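PDB 4IPA: putative curved DNA-binding protein from Chaetomium thermophilum var. thermophilum DSM 1495, which probably takes part in ribosome biogenesis as the Arx1 protein, a member of the methionine aminopeptidase-like M24 family, and may bind DNA. Local coordinates for residues T272-T277 with F304-L309; F81-T86 with K117-A122; D55-G60 with P95-R100; K290-V295 with G325-Q330. One frame throughout, in Å; residues are numbered along the deposited sequence.

How the interactions relate
Interactions 1 and 2 are buried backbone pairings of antiparallel strands, in two different sheets. Interaction 4 is also buried, but it is purely apolar, between a helix and the loop and strand of 325-330. Interaction 3 is partly buried, and its charged end lies toward the surface. Interactions 1 and 4 share one small sheet: 273-276 is the neighbour of both 304-305 and 328-330. Interactions 2 and 3 lie in the M24 part of the chain and touch through 85-86, which packs on segment 55-60 of helix 53-69 and on loop 95-97. Interaction 1 touches the other three. Interaction 4 stays about 9 Å from interaction 2 and about 10 Å from interaction 3, between nearest atoms.

Interaction 1: T272-T277 with F304-L309; sequences TLHRRT and FSLRQL
Phe-304 and His-274 form a hydrogen-bonded antiparallel pair in a small three-stranded sheet, where strand 273-276 lies between 304-305 and 328-330. His-274 N bonds to Phe-304 O at 2.9 Å, and Phe-304 N bonds back to His-274 O at 2.8 Å. Both side chains stand on the same face of the sheet. CG of Phe-304 sits between its backbone N and carbonyl carbon (chi1 64°), and from there the ring lies against strand 273-276. Phe-304 CZ is 3.8 Å from His-274 CB, and Phe-304 CE1 is 3.7 Å from Arg-275 CA. Phe-299 and Phe-328 also meet this ring, the latter edge-to-face. The His-274 ring is met obliquely by Leu-306. Leu-306 CD2 lies 4.3 Å from the centroid of the His-274 ring, an off-centre CH-pi contact, while His-274 NE2 bonds to Ala-271 O. Leu-273 and Ser-305 make the next pair, which is non-hydrogen-bonded. Beside it, the hydroxyls of Thr-272 and Ser-305 both bond to Thr-97 of a nearby loop. At the end of the strand Ser-305 opens an ST turn, in which Arg-307 N donates to Ser-305 OG. Gln-308 folds back there, and Gln-308 OE1 receives Ser-305 N at 2.7 Å in an almost straight bond (178°).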
# COMPACT_ATOMS: atom_id res chain seq x y z
N THR A 272 13.03 3.62 9.36
CA THR A 272 12.37 3.11 10.56
C THR A 272 11.44 1.95 10.26
O THR A 272 11.13 1.16 11.15
CB THR A 272 11.59 4.21 11.30
OG1 THR A 272 10.57 4.73 10.44
CG2 THR A 272 12.55 5.34 11.74
N LEU A 273 11.00 1.84 9.02
CA LEU A 273 10.08 0.79 8.62
C LEU A 273 10.82 -0.52 8.36
O LEU A 273 11.74 -0.56 7.56
CB LEU A 273 9.29 1.22 7.39
CG LEU A 273 8.19 0.28 6.90
CD1 LEU A 273 7.05 0.26 7.91
CD2 LEU A 273 7.68 0.73 5.54
N HIS A 274 10.41 -1.60 9.04
CA HIS A 274 11.10 -2.89 8.94
C HIS A 274 10.10 -4.03 9.09
O HIS A 274 8.94 -3.82 9.43
CB HIS A 274 12.15 -3.05 10.06
CG HIS A 274 13.17 -1.95 10.13
ND1 HIS A 274 14.52 -2.18 9.89
CD2 HIS A 274 13.06 -0.65 10.46
CE1 HIS A 274 15.18 -1.04 10.05
NE2 HIS A 274 14.32 -0.10 10.38
N ARG A 275 10.55 -5.26 8.86
CA ARG A 275 9.77 -6.44 9.21
C ARG A 275 10.69 -7.64 9.45
O ARG A 275 11.75 -7.74 8.84
CB ARG A 275 8.71 -6.77 8.15
CG ARG A 275 9.22 -7.56 6.96
CD ARG A 275 8.06 -7.99 6.08
NE ARG A 275 8.52 -8.73 4.91
CZ ARG A 275 8.71 -10.05 4.88
NH1 ARG A 275 8.49 -10.79 5.96
NH2 ARG A 275 9.14 -10.63 3.77
N ARG A 276 10.27 -8.53 10.34
CA ARG A 276 10.99 -9.78 10.57
C ARG A 276 10.92 -10.67 9.36
O ARG A 276 9.85 -10.78 8.76
CB ARG A 276 10.38 -10.53 11.75
CG ARG A 276 11.24 -10.59 12.97
CD ARG A 276 10.53 -11.33 14.10
NE ARG A 276 10.73 -12.76 13.97
CZ ARG A 276 9.78 -13.63 13.65
NH1 ARG A 276 8.54 -13.22 13.44
NH2 ARG A 276 10.08 -14.92 13.55
N THR A 277 12.04 -11.29 8.98
CA THR A 277 12.04 -12.34 7.95
C THR A 277 12.14 -13.71 8.60
O THR A 277 12.27 -13.83 9.82
CB THR A 277 13.24 -12.22 6.99
OG1 THR A 277 14.45 -12.50 7.70
CG2 THR A 277 13.32 -10.82 6.37
N PHE A 304 6.61 -3.07 10.77
CA PHE A 304 6.47 -2.25 11.97
C PHE A 304 7.41 -1.05 11.86
O PHE A 304 8.35 -1.04 11.05
CB PHE A 304 6.78 -3.07 13.22
CG PHE A 304 8.19 -3.55 13.28
CD1 PHE A 304 8.57 -4.72 12.65
CD2 PHE A 304 9.14 -2.82 13.97
CE1 PHE A 304 9.88 -5.15 12.69
CE2 PHE A 304 10.46 -3.25 14.03
CZ PHE A 304 10.83 -4.41 13.38
N SER A 305 7.14 -0.03 12.67
CA SER A 305 8.02 1.12 12.75
C SER A 305 8.88 1.01 14.00
O SER A 305 8.39 0.61 15.04
CB SER A 305 7.19 2.41 12.82
OG SER A 305 8.03 3.53 13.02
N LEU A 306 10.16 1.37 13.90
CA LEU A 306 11.00 1.45 15.10
C LEU A 306 10.40 2.35 16.20
O LEU A 306 10.64 2.12 17.38
CB LEU A 306 12.39 1.97 14.75
CG LEU A 306 13.30 1.13 13.84
CD1 LEU A 306 14.67 1.83 13.76
CD2 LEU A 306 13.45 -0.29 14.34
N ARG A 307 9.66 3.37 15.82
CA ARG A 307 9.04 4.23 16.83
C ARG A 307 8.01 3.46 17.67
O ARG A 307 7.62 3.91 18.74
CB ARG A 307 8.37 5.46 16.21
CG ARG A 307 8.06 6.54 17.24
CD ARG A 307 6.61 7.05 17.18
NE ARG A 307 5.62 6.04 17.58
CZ ARG A 307 4.70 5.56 16.76
NH1 ARG A 307 4.65 5.99 15.50
NH2 ARG A 307 3.82 4.65 17.18
N GLN A 308 7.59 2.28 17.21
CA GLN A 308 6.58 1.53 17.93
C GLN A 308 7.17 0.74 19.07
O GLN A 308 6.45 0.32 19.97
CB GLN A 308 5.83 0.58 17.00
CG GLN A 308 4.75 1.24 16.17
CD GLN A 308 4.20 0.31 15.10
OE1 GLN A 308 4.93 -0.15 14.22
NE2 GLN A 308 2.89 0.01 15.19
N LEU A 309 8.48 0.51 19.03
CA LEU A 309 9.13 -0.32 20.04
C LEU A 309 9.14 0.38 21.39
O LEU A 309 8.91 1.59 21.46
CB LEU A 309 10.55 -0.69 19.61
CG LEU A 309 10.62 -1.54 18.35
CD1 LEU A 309 12.06 -1.97 18.06
CD2 LEU A 309 9.73 -2.74 18.49

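Interaction 2: F81-T86 with K117-A122; sequences FSHPTT and KIQLGA
A classic beta bulge, in which Ser-82 and His-83 both face Gly-121, marks this antiparallel pairing of strands 79-88 and 115-124. The strands belong to a three-stranded sheet in the M24 domain, whose relatives have the pita-bread fold. Gly-121 O accepts from Ser-82 N at 2.9 Å and from His-83 N at 3.2 Å. Both donors come from the same face of the carbonyl plane, well above it. In return, Gly-121 N bonds to His-83 O. Ser-82 OG bonds to Thr-129 O on the third strand. Between His-83 and Thr-86 the register shifts by one again, a second bulge.

CG of His-83 is anti to its backbone N (chi1 -161°), and the imidazole is turned toward Gln-119. Gln-119 CG lies over one face of the His-83 ring, 3.9 Å from its centroid, in a CH-pi contact. The ring is also held by its own strand: His-83 ND1 donates to Pro-84 O at 2.9 Å, in the carbonyl plane and on a lone pair. That bond helps fix the rotation of the ring.

The Thr-86 and Gln-119 side chains run alongside each other in the same direction. Gln-119 O takes two bonds from Thr-86, one from N at 3.0 Å and one from OG1 at 2.8 Å. The return bond from Gln-119 N to Thr-86 O is weak. One water carries the link on along the strands. It donates to Thr-86 OG1 and, at 2.6 Å, to Lys-117 O.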
# COMPACT_ATOMS: atom_id res chain seq x y z
N PHE A 81 -0.98 -5.23 14.11
CA PHE A 81 -0.76 -4.42 12.91
C PHE A 81 -0.35 -5.30 11.71
O PHE A 81 0.43 -6.23 11.86
CB PHE A 81 0.37 -3.41 13.15
CG PHE A 81 0.05 -2.33 14.14
CD1 PHE A 81 -0.01 -2.60 15.50
CD2 PHE A 81 -0.17 -1.03 13.71
CE1 PHE A 81 -0.29 -1.60 16.42
CE2 PHE A 81 -0.46 -0.02 14.63
CZ PHE A 81 -0.52 -0.30 15.98
N SER A 82 -0.88 -5.01 10.53
CA SER A 82 -0.27 -5.49 9.30
C SER A 82 0.67 -4.40 8.77
O SER A 82 1.51 -4.66 7.91
CB SER A 82 -1.33 -5.85 8.24
OG SER A 82 -2.05 -4.69 7.82
N HIS A 83 0.54 -3.19 9.29
CA HIS A 83 1.36 -2.07 8.80
C HIS A 83 1.20 -0.89 9.73
O HIS A 83 0.07 -0.48 10.01
CB HIS A 83 0.95 -1.65 7.39
CG HIS A 83 1.98 -0.86 6.65
ND1 HIS A 83 2.19 0.49 6.87
CD2 HIS A 83 2.83 -1.21 5.65
CE1 HIS A 83 3.14 0.92 6.06
NE2 HIS A 83 3.55 -0.09 5.31
N PRO A 84 2.33 -0.32 10.19
CA PRO A 84 2.30 0.85 11.06
C PRO A 84 1.59 2.02 10.38
O PRO A 84 1.55 2.08 9.15
CB PRO A 84 3.79 1.19 11.22
CG PRO A 84 4.41 0.67 9.98
CD PRO A 84 3.69 -0.63 9.72
N THR A 85 1.01 2.92 11.17
CA THR A 85 0.45 4.15 10.63
C THR A 85 1.58 4.98 10.04
O THR A 85 2.56 5.28 10.71
CB THR A 85 -0.20 4.99 11.73
OG1 THR A 85 -1.28 4.27 12.34
CG2 THR A 85 -0.73 6.29 11.15
N THR A 86 1.47 5.34 8.77
CA THR A 86 2.51 6.16 8.18
C THR A 86 1.87 7.33 7.46
O THR A 86 0.76 7.22 6.95
CB THR A 86 3.39 5.38 7.19
OG1 THR A 86 2.56 4.84 6.16
CG2 THR A 86 4.15 4.26 7.91
N LYS A 117 0.33 10.63 1.64
CA LYS A 117 0.02 9.20 1.56
C LYS A 117 -0.16 8.66 2.95
O LYS A 117 0.72 8.76 3.79
CB LYS A 117 1.13 8.41 0.85
CG LYS A 117 1.09 8.52 -0.64
CD LYS A 117 1.38 9.95 -1.08
CE LYS A 117 2.82 10.34 -0.77
NZ LYS A 117 3.13 11.71 -1.30
N ILE A 118 -1.33 8.08 3.20
CA ILE A 118 -1.61 7.47 4.47
C ILE A 118 -1.78 5.98 4.25
O ILE A 118 -2.70 5.53 3.56
CB ILE A 118 -2.85 8.09 5.11
CG1 ILE A 118 -2.66 9.61 5.21
CG2 ILE A 118 -3.09 7.48 6.50
CD1 ILE A 118 -3.84 10.41 4.75
N GLN A 119 -0.83 5.22 4.78
CA GLN A 119 -0.82 3.78 4.60
C GLN A 119 -0.70 3.13 5.97
O GLN A 119 0.18 3.48 6.77
CB GLN A 119 0.34 3.36 3.70
CG GLN A 119 0.56 1.85 3.56
CD GLN A 119 1.47 1.53 2.37
OE1 GLN A 119 2.17 0.50 2.35
NE2 GLN A 119 1.47 2.42 1.38
N LEU A 120 -1.60 2.20 6.24
CA LEU A 120 -1.63 1.53 7.52
C LEU A 120 -2.40 0.25 7.33
O LEU A 120 -2.95 0.01 6.26
CB LEU A 120 -2.30 2.42 8.56
CG LEU A 120 -3.71 2.92 8.26
CD1 LEU A 120 -4.75 1.91 8.73
CD2 LEU A 120 -3.94 4.29 8.93
N GLY A 121 -2.46 -0.58 8.36
CA GLY A 121 -3.27 -1.78 8.27
C GLY A 121 -3.29 -2.64 9.51
O GLY A 121 -2.39 -2.58 10.36
N ALA A 122 -4.33 -3.46 9.58
CA ALA A 122 -4.52 -4.41 10.66
C ALA A 122 -4.46 -5.85 10.19
O ALA A 122 -4.48 -6.15 8.99
CB ALA A 122 -5.85 -4.17 11.37
O HOH W 1 2.34 6.69 4.00

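Interaction 3: D55-G60 with P95-R100; sequences DICEQG and PYTPLR
Arg-100 joins a loop to helix 53-69 by a salt-bridge network with Glu-58 and Asp-55, which lie one turn apart on the helix. Toward Glu-58 the guanidinium is used side-on. Arg-100 NE donates to Glu-58 OE2 at 2.8 Å, on the syn side of the carboxylate. Arg-100 NH2 reaches Glu-58 OE1, also at 2.8 Å, but from above the carboxylate plane. The two groups are not coplanar: their planes are 52° apart. NH2 of Arg-100 has a second acceptor, Asp-55 OD1, at 2.9 Å. That oxygen lies in the guanidinium plane and is met nearly along its C-O axis. The Arg-100 side chain bends at chi3 (-79°), placing NE beside Glu-58. Glu-58 OE2 also has a long, weak ion pair with Arg-307 NE.

A water adds to the polar cluster. It donates to Asp-55 OD1 and accepts a longer bond from Arg-100 NH1 at 3.3 Å.

Van der Waals packing is lighter. Cys-57 is buried, and its sulfur rests against the loop backbone. Cys-57 SG lies 3.9 Å from Tyr-96 O and near CA and CB of Thr-97. The Arg-100 backbone N is held by Glu-312, which ties the same loop to a further part of the fold.

Two carboxylates share one guanidinium, whose positive charge probably offsets the repulsion between them. Charge joins the two segments at the exposed end, and looser packing of Cys-57 joins them at the buried end.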
# COMPACT_ATOMS: atom_id res chain seq x y z
N ASP A 55 2.92 12.95 15.65
CA ASP A 55 1.72 12.90 16.46
C ASP A 55 0.63 12.07 15.78
O ASP A 55 -0.05 11.27 16.43
CB ASP A 55 1.20 14.31 16.77
CG ASP A 55 2.09 15.05 17.75
OD1 ASP A 55 2.91 14.40 18.43
OD2 ASP A 55 1.95 16.29 17.84
N ILE A 56 0.47 12.28 14.48
CA ILE A 56 -0.51 11.54 13.69
C ILE A 56 -0.23 10.03 13.68
O ILE A 56 -1.12 9.23 13.93
CB ILE A 56 -0.58 12.07 12.25
CG1 ILE A 56 -0.74 13.60 12.27
CG2 ILE A 56 -1.74 11.42 11.51
CD1 ILE A 56 -0.65 14.25 10.90
N CYS A 57 1.02 9.65 13.40
CA CYS A 57 1.42 8.24 13.41
C CYS A 57 1.19 7.62 14.78
O CYS A 57 0.67 6.50 14.88
CB CYS A 57 2.89 8.08 13.03
SG CYS A 57 3.31 8.59 11.36
N GLU A 58 1.58 8.32 15.84
CA GLU A 58 1.36 7.79 17.19
C GLU A 58 -0.13 7.61 17.47
O GLU A 58 -0.55 6.58 18.00
CB GLU A 58 2.02 8.67 18.26
CG GLU A 58 3.54 8.56 18.31
CD GLU A 58 4.18 9.45 19.39
OE1 GLU A 58 3.50 10.33 19.95
OE2 GLU A 58 5.38 9.27 19.68
N GLN A 59 -0.92 8.61 17.11
CA GLN A 59 -2.36 8.54 17.34
C GLN A 59 -3.02 7.44 16.52
O GLN A 59 -3.92 6.74 17.00
CB GLN A 59 -3.03 9.89 17.07
CG GLN A 59 -4.53 9.91 17.38
CD GLN A 59 -4.86 9.51 18.82
OE1 GLN A 59 -4.05 9.68 19.73
NE2 GLN A 59 -6.04 8.95 19.02
N GLY A 60 -2.56 7.28 15.28
CA GLY A 60 -3.09 6.24 14.42
C GLY A 60 -2.81 4.88 15.03
O GLY A 60 -3.69 4.02 15.07
N PRO A 95 6.80 4.51 2.90
CA PRO A 95 5.88 5.01 3.93
C PRO A 95 6.67 5.60 5.10
O PRO A 95 7.57 4.94 5.61
CB PRO A 95 5.13 3.74 4.38
CG PRO A 95 5.24 2.81 3.22
CD PRO A 95 6.55 3.11 2.54
N TYR A 96 6.31 6.82 5.52
CA TYR A 96 7.07 7.59 6.49
C TYR A 96 6.53 7.44 7.92
O TYR A 96 5.33 7.58 8.15
CB TYR A 96 7.07 9.06 6.08
CG TYR A 96 8.04 9.94 6.83
CD1 TYR A 96 9.39 9.61 6.90
CD2 TYR A 96 7.61 11.11 7.44
CE1 TYR A 96 10.29 10.43 7.59
CE2 TYR A 96 8.50 11.93 8.12
CZ TYR A 96 9.84 11.58 8.19
OH TYR A 96 10.73 12.40 8.87
N THR A 97 7.41 7.17 8.88
CA THR A 97 7.01 7.01 10.28
C THR A 97 8.22 7.20 11.22
O THR A 97 8.79 6.23 11.72
CB THR A 97 6.30 5.65 10.54
OG1 THR A 97 6.20 5.39 11.95
CG2 THR A 97 7.04 4.50 9.88
N PRO A 98 8.61 8.46 11.45
CA PRO A 98 9.91 8.80 12.05
C PRO A 98 10.01 8.58 13.57
O PRO A 98 9.00 8.39 14.25
CB PRO A 98 10.06 10.28 11.71
CG PRO A 98 8.66 10.80 11.71
CD PRO A 98 7.79 9.66 11.20
N LEU A 99 11.23 8.61 14.09
CA LEU A 99 11.46 8.51 15.54
C LEU A 99 11.14 9.81 16.27
O LEU A 99 11.36 10.90 15.74
CB LEU A 99 12.89 8.11 15.85
CG LEU A 99 13.31 6.74 15.34
CD1 LEU A 99 14.70 6.39 15.84
CD2 LEU A 99 12.30 5.69 15.78
N ARG A 100 10.62 9.70 17.48
CA ARG A 100 10.41 10.88 18.32
C ARG A 100 11.73 11.53 18.73
O ARG A 100 11.81 12.76 18.84
CB ARG A 100 9.55 10.55 19.55
CG ARG A 100 9.15 11.79 20.34
CD ARG A 100 7.95 11.55 21.25
NE ARG A 100 6.68 11.59 20.53
CZ ARG A 100 6.13 12.69 20.02
NH1 ARG A 100 6.76 13.86 20.11
NH2 ARG A 100 4.96 12.62 19.39
O HOH W 2 4.46 16.16 20.01

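Interaction 4: K290-V295 with G325-Q330; sequences KIYSEV and GGVFRQ
Phe-328 points its ring at helix 286-299 and meets three of its side chains, Ile-291, Tyr-292 and Val-295. The axis of 290-295 runs at 91° to that of strand 328-330, with a closest approach of 12.1 Å, a gap bridged by side chains. Val-295 and Phe-328 meet tip to tip, with Val-295 CG2 at 3.9 Å from Phe-328 CZ. Ile-291 crosses Phe-328 at about a right angle, and Ile-291 CG2 lies at the edge of the ring, 3.9 Å from Phe-328 CE2. On the other side of the ring tip, Tyr-292 crosses obliquely, bringing its CD2 to 3.7 Å from Phe-328 CE1. CG of Tyr-292 is anti to its backbone N (chi1 -179°), which carries the ring out toward Val-327 and Phe-328. The Tyr-292 side chain crosses that of Val-327 at about a right angle, with Tyr-292 CE2 3.8 Å from Val-327 CB. The Tyr-292 hydroxyl bonds to Arg-276 of the central strand. Just before Val-327, Gly-326 ends helix 312-324 in a Schellman motif, with positive phi (79°). Val-319 and Cys-322 of that helix touch the Phe-328 side chain too. No hydrogen bond joins the two segments, so shape and apolar burial hold the helix against Val-327 and Phe-328.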
# COMPACT_ATOMS: atom_id res chain seq x y z
N LYS A 290 17.12 -8.91 21.99
CA LYS A 290 16.07 -8.32 22.81
C LYS A 290 14.99 -7.67 21.95
O LYS A 290 13.80 -7.85 22.17
CB LYS A 290 16.67 -7.30 23.78
CG LYS A 290 15.64 -6.56 24.60
CD LYS A 290 16.31 -5.60 25.60
CE LYS A 290 15.28 -5.05 26.58
NZ LYS A 290 15.84 -3.95 27.39
N ILE A 291 15.44 -6.89 20.98
CA ILE A 291 14.57 -6.19 20.05
C ILE A 291 13.91 -7.23 19.13
O ILE A 291 12.73 -7.13 18.79
CB ILE A 291 15.40 -5.19 19.22
CG1 ILE A 291 15.68 -3.94 20.07
CG2 ILE A 291 14.72 -4.83 17.93
CD1 ILE A 291 14.47 -3.41 20.77
N TYR A 292 14.69 -8.24 18.75
CA TYR A 292 14.19 -9.30 17.90
C TYR A 292 13.00 -10.02 18.53
O TYR A 292 11.98 -10.26 17.88
CB TYR A 292 15.29 -10.31 17.60
CG TYR A 292 14.80 -11.41 16.69
CD1 TYR A 292 14.17 -12.53 17.20
CD2 TYR A 292 14.93 -11.29 15.32
CE1 TYR A 292 13.70 -13.52 16.37
CE2 TYR A 292 14.48 -12.28 14.47
CZ TYR A 292 13.86 -13.40 15.00
OH TYR A 292 13.40 -14.36 14.15
N SER A 293 13.13 -10.35 19.81
CA SER A 293 12.06 -11.03 20.53
C SER A 293 10.87 -10.13 20.77
O SER A 293 9.74 -10.56 20.63
CB SER A 293 12.56 -11.61 21.85
OG SER A 293 13.49 -12.64 21.58
N GLU A 294 11.14 -8.89 21.13
CA GLU A 294 10.05 -7.91 21.26
C GLU A 294 9.21 -7.86 19.98
O GLU A 294 7.98 -7.77 20.04
CB GLU A 294 10.60 -6.52 21.57
CG GLU A 294 9.52 -5.44 21.58
CD GLU A 294 10.08 -4.04 21.72
OE1 GLU A 294 11.31 -3.87 21.66
OE2 GLU A 294 9.29 -3.09 21.90
N VAL A 295 9.88 -7.92 18.83
CA VAL A 295 9.19 -7.76 17.55
C VAL A 295 8.47 -9.05 17.16
O VAL A 295 7.34 -9.02 16.69
CB VAL A 295 10.17 -7.35 16.45
CG1 VAL A 295 9.52 -7.53 15.08
CG2 VAL A 295 10.62 -5.92 16.65
N GLY A 325 22.23 -8.94 9.55
CA GLY A 325 22.11 -10.39 9.56
C GLY A 325 20.99 -10.93 8.70
O GLY A 325 20.88 -12.15 8.51
N GLY A 326 20.15 -10.05 8.17
CA GLY A 326 19.04 -10.48 7.35
C GLY A 326 17.80 -11.02 8.05
O GLY A 326 16.94 -11.61 7.39
N VAL A 327 17.68 -10.83 9.36
CA VAL A 327 16.49 -11.29 10.09
C VAL A 327 15.42 -10.20 10.14
O VAL A 327 14.25 -10.50 10.32
CB VAL A 327 16.80 -11.79 11.53
CG1 VAL A 327 17.83 -12.91 11.51
CG2 VAL A 327 17.31 -10.64 12.39
N PHE A 328 15.84 -8.94 10.03
CA PHE A 328 14.90 -7.86 9.73
C PHE A 328 15.15 -7.45 8.28
O PHE A 328 16.30 -7.37 7.85
CB PHE A 328 15.14 -6.62 10.59
CG PHE A 328 14.68 -6.74 12.02
CD1 PHE A 328 14.26 -7.94 12.55
CD2 PHE A 328 14.67 -5.61 12.83
CE1 PHE A 328 13.84 -8.03 13.87
CE2 PHE A 328 14.26 -5.68 14.15
CZ PHE A 328 13.84 -6.89 14.67
N ARG A 329 14.08 -7.21 7.54
CA ARG A 329 14.18 -6.49 6.29
C ARG A 329 14.04 -5.00 6.60
O ARG A 329 13.18 -4.59 7.37
CB ARG A 329 13.09 -6.94 5.31
CG ARG A 329 13.14 -6.20 3.96
CD ARG A 329 12.06 -6.68 3.00
NE ARG A 329 12.17 -8.11 2.75
CZ ARG A 329 13.00 -8.65 1.88
NH1 ARG A 329 13.79 -7.86 1.17
NH2 ARG A 329 13.04 -9.96 1.71
N GLN A 330 14.87 -4.18 5.99
CA GLN A 330 14.77 -2.75 6.20
C GLN A 330 14.22 -2.15 4.91
O GLN A 330 14.66 -2.51 3.83
CB GLN A 330 16.15 -2.17 6.53
CG GLN A 330 16.29 -0.66 6.44
CD GLN A 330 17.76 -0.25 6.39
OE1 GLN A 330 18.30 0.28 7.35
NE2 GLN A 330 18.41 -0.51 5.27